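Local atomic coordinates of sulfotransferase (Alicyclobacillus acidocaldarius subsp. acidocaldarius, PDB entry 3RNL), a protein that probably transfers sulfuryl groups as a member of the sulfotransferase family and binds magnesium. Residues E41-S46 with E88-Y93. Residues are numbered along the deposited sequence; the frame is centred on the assembly and turned at random.
Sequences EAHFFS and EASVFY
Four hydrogen bonds join Glu41 and His43 to the chain from Ala89 to Phe92. Glu41 N gives its hydrogen to Ala89 O at 3.0 Å, nearly straight at 170°. In Glu41 the bend at chi2 (-68°) brings CD back toward Val91, and OE1 accepts from Val91 N at 2.8 Å on its syn lone pair. His43 N reaches Ser90 OG at 2.9 Å, and His43 NE2 accepts Phe92 N close to the ring plane (3.0 Å). With ND1 donating to Glu41 O at 2.9 Å, from above the carbonyl plane, both imidazole nitrogens are engaged, which fixes the ring's flip.

Both segments belong to the P-loop-like sulfotransferase fold: 88-93 runs off the end of parallel strand 85-89 into a type I turn, Ser90 to Tyr93, and 41-46 follows edge strand 34-35. Phe92 is third in that turn; an alanine at His43 would probably leave Phe92 N without its acceptor and Ser90 CB without the ring face packed on it.

Ser90 CB sits 3.5 Å from the His43 ring centroid, 5° off the normal, a CH-pi contact, and also lies over the Tyr93 ring; Tyr93 CE1 packs 3.9 Å from Phe45 CB. The buried polar network runs through Glu88: OE1 accepts from Ser90 OG, OE2 from Tyr93 OH (2.6 Å, syn lone pair), and OE2 is also hydrogen-bonded to Tyr73 OH.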
ATOM      1  N   GLU A  41       7.186  -6.651   0.569  1.00 12.72           N
ATOM      2  CA  GLU A  41       6.706  -6.792   1.943  1.00 11.99           C
ATOM      3  C   GLU A  41       7.825  -6.966   2.968  1.00 11.95           C
ATOM      4  O   GLU A  41       7.596  -7.529   4.043  1.00 12.22           O
ATOM      5  CB  GLU A  41       5.742  -7.986   2.066  1.00 16.43           C
ATOM      6  CG  GLU A  41       4.581  -7.970   1.088  1.00 23.43           C
ATOM      7  CD  GLU A  41       3.623  -6.847   1.386  1.00 39.15           C
ATOM      8  OE1 GLU A  41       3.886  -5.720   0.939  1.00 21.49           O
ATOM      9  OE2 GLU A  41       2.618  -7.082   2.092  1.00 55.50           O
ATOM     10  N   ALA A  42       9.017  -6.456   2.671  1.00 11.83           N
ATOM     11  CA  ALA A  42      10.071  -6.451   3.682  1.00 12.42           C
ATOM     12  C   ALA A  42       9.620  -5.756   4.971  1.00 11.80           C
ATOM     13  O   ALA A  42       9.952  -6.204   6.075  1.00 12.73           O
ATOM     14  CB  ALA A  42      11.358  -5.789   3.128  1.00 12.90           C
ATOM     15  N   HIS A  43       8.881  -4.655   4.816  1.00 11.28           N
ATOM     16  CA  HIS A  43       8.356  -3.864   5.941  1.00 11.09           C
ATOM     17  C   HIS A  43       9.417  -3.375   6.925  1.00 11.64           C
ATOM     18  O   HIS A  43       9.119  -3.120   8.095  1.00 11.39           O
ATOM     19  CB  HIS A  43       7.225  -4.607   6.682  1.00 11.35           C
ATOM     20  CG  HIS A  43       5.939  -4.611   5.919  1.00 11.19           C
ATOM     21  ND1 HIS A  43       5.588  -5.637   5.065  1.00 11.50           N
ATOM     22  CD2 HIS A  43       4.958  -3.680   5.812  1.00 11.69           C
ATOM     23  CE1 HIS A  43       4.428  -5.352   4.491  1.00 11.46           C
ATOM     24  NE2 HIS A  43       4.019  -4.177   4.936  1.00 13.34           N
ATOM     25  N   PHE A  44      10.641  -3.199   6.440  1.00 10.75           N
ATOM     26  CA  PHE A  44      11.737  -2.774   7.312  1.00 11.16           C
ATOM     27  C   PHE A  44      11.407  -1.515   8.133  1.00 10.21           C
ATOM     28  O   PHE A  44      11.679  -1.448   9.347  1.00 12.63           O
ATOM     29  CB  PHE A  44      13.011  -2.568   6.480  1.00 12.38           C
ATOM     30  CG  PHE A  44      14.170  -2.028   7.266  1.00 14.53           C
ATOM     31  CD1 PHE A  44      14.863  -2.845   8.153  1.00 14.01           C
ATOM     32  CD2 PHE A  44      14.569  -0.713   7.116  1.00 16.04           C
ATOM     33  CE1 PHE A  44      15.931  -2.354   8.887  1.00 19.89           C
ATOM     34  CE2 PHE A  44      15.639  -0.215   7.836  1.00 19.39           C
ATOM     35  CZ  PHE A  44      16.325  -1.042   8.723  1.00 19.81           C
ATOM     36  N   PHE A  45      10.833  -0.509   7.482  1.00  9.57           N
ATOM     37  CA  PHE A  45      10.565   0.763   8.169  1.00  9.49           C
ATOM     38  C   PHE A  45       9.352   0.724   9.096  1.00 11.13           C
ATOM     39  O   PHE A  45       9.083   1.693   9.807  1.00 11.41           O
ATOM     40  CB  PHE A  45      10.464   1.907   7.148  1.00 10.07           C
ATOM     41  CG  PHE A  45      11.784   2.223   6.500  1.00 10.37           C
ATOM     42  CD1 PHE A  45      12.774   2.868   7.227  1.00 10.78           C
ATOM     43  CD2 PHE A  45      12.055   1.830   5.198  1.00 11.71           C
ATOM     44  CE1 PHE A  45      14.012   3.159   6.651  1.00 16.39           C
ATOM     45  CE2 PHE A  45      13.292   2.096   4.624  1.00 14.55           C
ATOM     46  CZ  PHE A  45      14.269   2.761   5.357  1.00 17.39           C
ATOM     47  N   SER A  46       8.578  -0.363   9.030  1.00 10.14           N
ATOM     48  CA  SER A  46       7.444  -0.566   9.938  1.00 10.79           C
ATOM     49  C   SER A  46       7.687  -1.433  11.174  1.00 11.13           C
ATOM     50  O   SER A  46       6.861  -1.463  12.081  1.00 12.36           O
ATOM     51  CB  SER A  46       6.262  -1.143   9.142  1.00 10.26           C
ATOM     52  OG  SER A  46       5.807  -0.158   8.225  1.00 11.08           O
ATOM     53  N   GLU A  88      11.276   0.393  -3.242  1.00 11.74           N
ATOM     54  CA  GLU A  88      10.960  -0.785  -2.460  1.00 13.84           C
ATOM     55  C   GLU A  88       9.496  -0.697  -2.090  1.00 12.50           C
ATOM     56  O   GLU A  88       8.998   0.393  -1.813  1.00 13.18           O
ATOM     57  CB  GLU A  88      11.830  -0.829  -1.194  1.00 13.74           C
ATOM     58  CG  GLU A  88      11.707  -2.134  -0.397  1.00 14.84           C
ATOM     59  CD  GLU A  88      10.878  -1.956   0.873  1.00 17.27           C
ATOM     60  OE1 GLU A  88       9.869  -2.681   1.039  1.00 17.25           O
ATOM     61  OE2 GLU A  88      11.242  -1.089   1.709  1.00 16.15           O
ATOM     62  N   ALA A  89       8.811  -1.840  -2.098  1.00 11.86           N
ATOM     63  CA  ALA A  89       7.354  -1.864  -1.906  1.00 12.44           C
ATOM     64  C   ALA A  89       6.917  -2.755  -0.754  1.00 12.20           C
ATOM     65  O   ALA A  89       7.120  -3.968  -0.807  1.00 12.08           O
ATOM     66  CB  ALA A  89       6.673  -2.355  -3.186  1.00 14.77           C
ATOM     67  N   SER A  90       6.278  -2.160   0.249  1.00 10.72           N
ATOM     68  CA  SER A  90       5.633  -2.928   1.333  1.00 11.89           C
ATOM     69  C   SER A  90       4.288  -2.272   1.615  1.00 11.10           C
ATOM     70  O   SER A  90       4.243  -1.084   1.948  1.00  9.37           O
ATOM     71  CB  SER A  90       6.500  -2.877   2.605  1.00 10.13           C
ATOM     72  OG  SER A  90       7.729  -3.559   2.415  1.00 11.04           O
ATOM     73  N   VAL A  91       3.198  -3.031   1.504  1.00 10.37           N
ATOM     74  CA  VAL A  91       1.870  -2.424   1.471  1.00  9.27           C
ATOM     75  C   VAL A  91       1.329  -1.902   2.803  1.00 12.62           C
ATOM     76  O   VAL A  91       0.365  -1.140   2.802  1.00 12.93           O
ATOM     77  CB  VAL A  91       0.835  -3.359   0.831  1.00 16.30           C
ATOM     78  CG1 VAL A  91       1.227  -3.652  -0.615  1.00 21.63           C
ATOM     79  CG2 VAL A  91       0.700  -4.628   1.649  1.00 14.27           C
ATOM     80  N   PHE A  92       1.902  -2.312   3.935  1.00  8.22           N
ATOM     81  CA  PHE A  92       1.466  -1.740   5.200  1.00  9.14           C
ATOM     82  C   PHE A  92       2.336  -0.570   5.692  1.00  7.79           C
ATOM     83  O   PHE A  92       2.161  -0.076   6.799  1.00  9.47           O
ATOM     84  CB  PHE A  92       1.243  -2.822   6.267  1.00  8.56           C
ATOM     85  CG  PHE A  92       0.184  -3.818   5.872  1.00 11.80           C
ATOM     86  CD1 PHE A  92      -1.145  -3.426   5.771  1.00 10.18           C
ATOM     87  CD2 PHE A  92       0.513  -5.132   5.577  1.00 19.36           C
ATOM     88  CE1 PHE A  92      -2.139  -4.351   5.396  1.00 13.57           C
ATOM     89  CE2 PHE A  92      -0.470  -6.048   5.203  1.00 22.57           C
ATOM     90  CZ  PHE A  92      -1.797  -5.649   5.111  1.00 15.49           C
ATOM     91  N   TYR A  93       3.296  -0.157   4.873  1.00  8.60           N
ATOM     92  CA  TYR A  93       4.029   1.074   5.180  1.00  7.35           C
ATOM     93  C   TYR A  93       3.065   2.249   5.413  1.00 10.06           C
ATOM     94  O   TYR A  93       3.299   3.096   6.269  1.00 12.45           O
ATOM     95  CB  TYR A  93       4.969   1.401   4.024  1.00  9.41           C
ATOM     96  CG  TYR A  93       6.317   0.710   4.040  1.00  9.33           C
ATOM     97  CD1 TYR A  93       6.827   0.132   5.195  1.00  9.20           C
ATOM     98  CD2 TYR A  93       7.108   0.693   2.895  1.00 11.12           C
ATOM     99  CE1 TYR A  93       8.085  -0.468   5.210  1.00  7.91           C
ATOM    100  CE2 TYR A  93       8.365   0.096   2.896  1.00 10.51           C
ATOM    101  CZ  TYR A  93       8.845  -0.469   4.059  1.00 10.77           C
ATOM    102  OH  TYR A  93      10.083  -1.051   4.060  1.00 11.99           O
TER
HETATM  103  O   HOH W   1       4.409  -4.786  -1.624  1.00 31.21           O
HETATM  104  O   HOH W   2      10.138  -5.299   0.292  1.00 15.21           O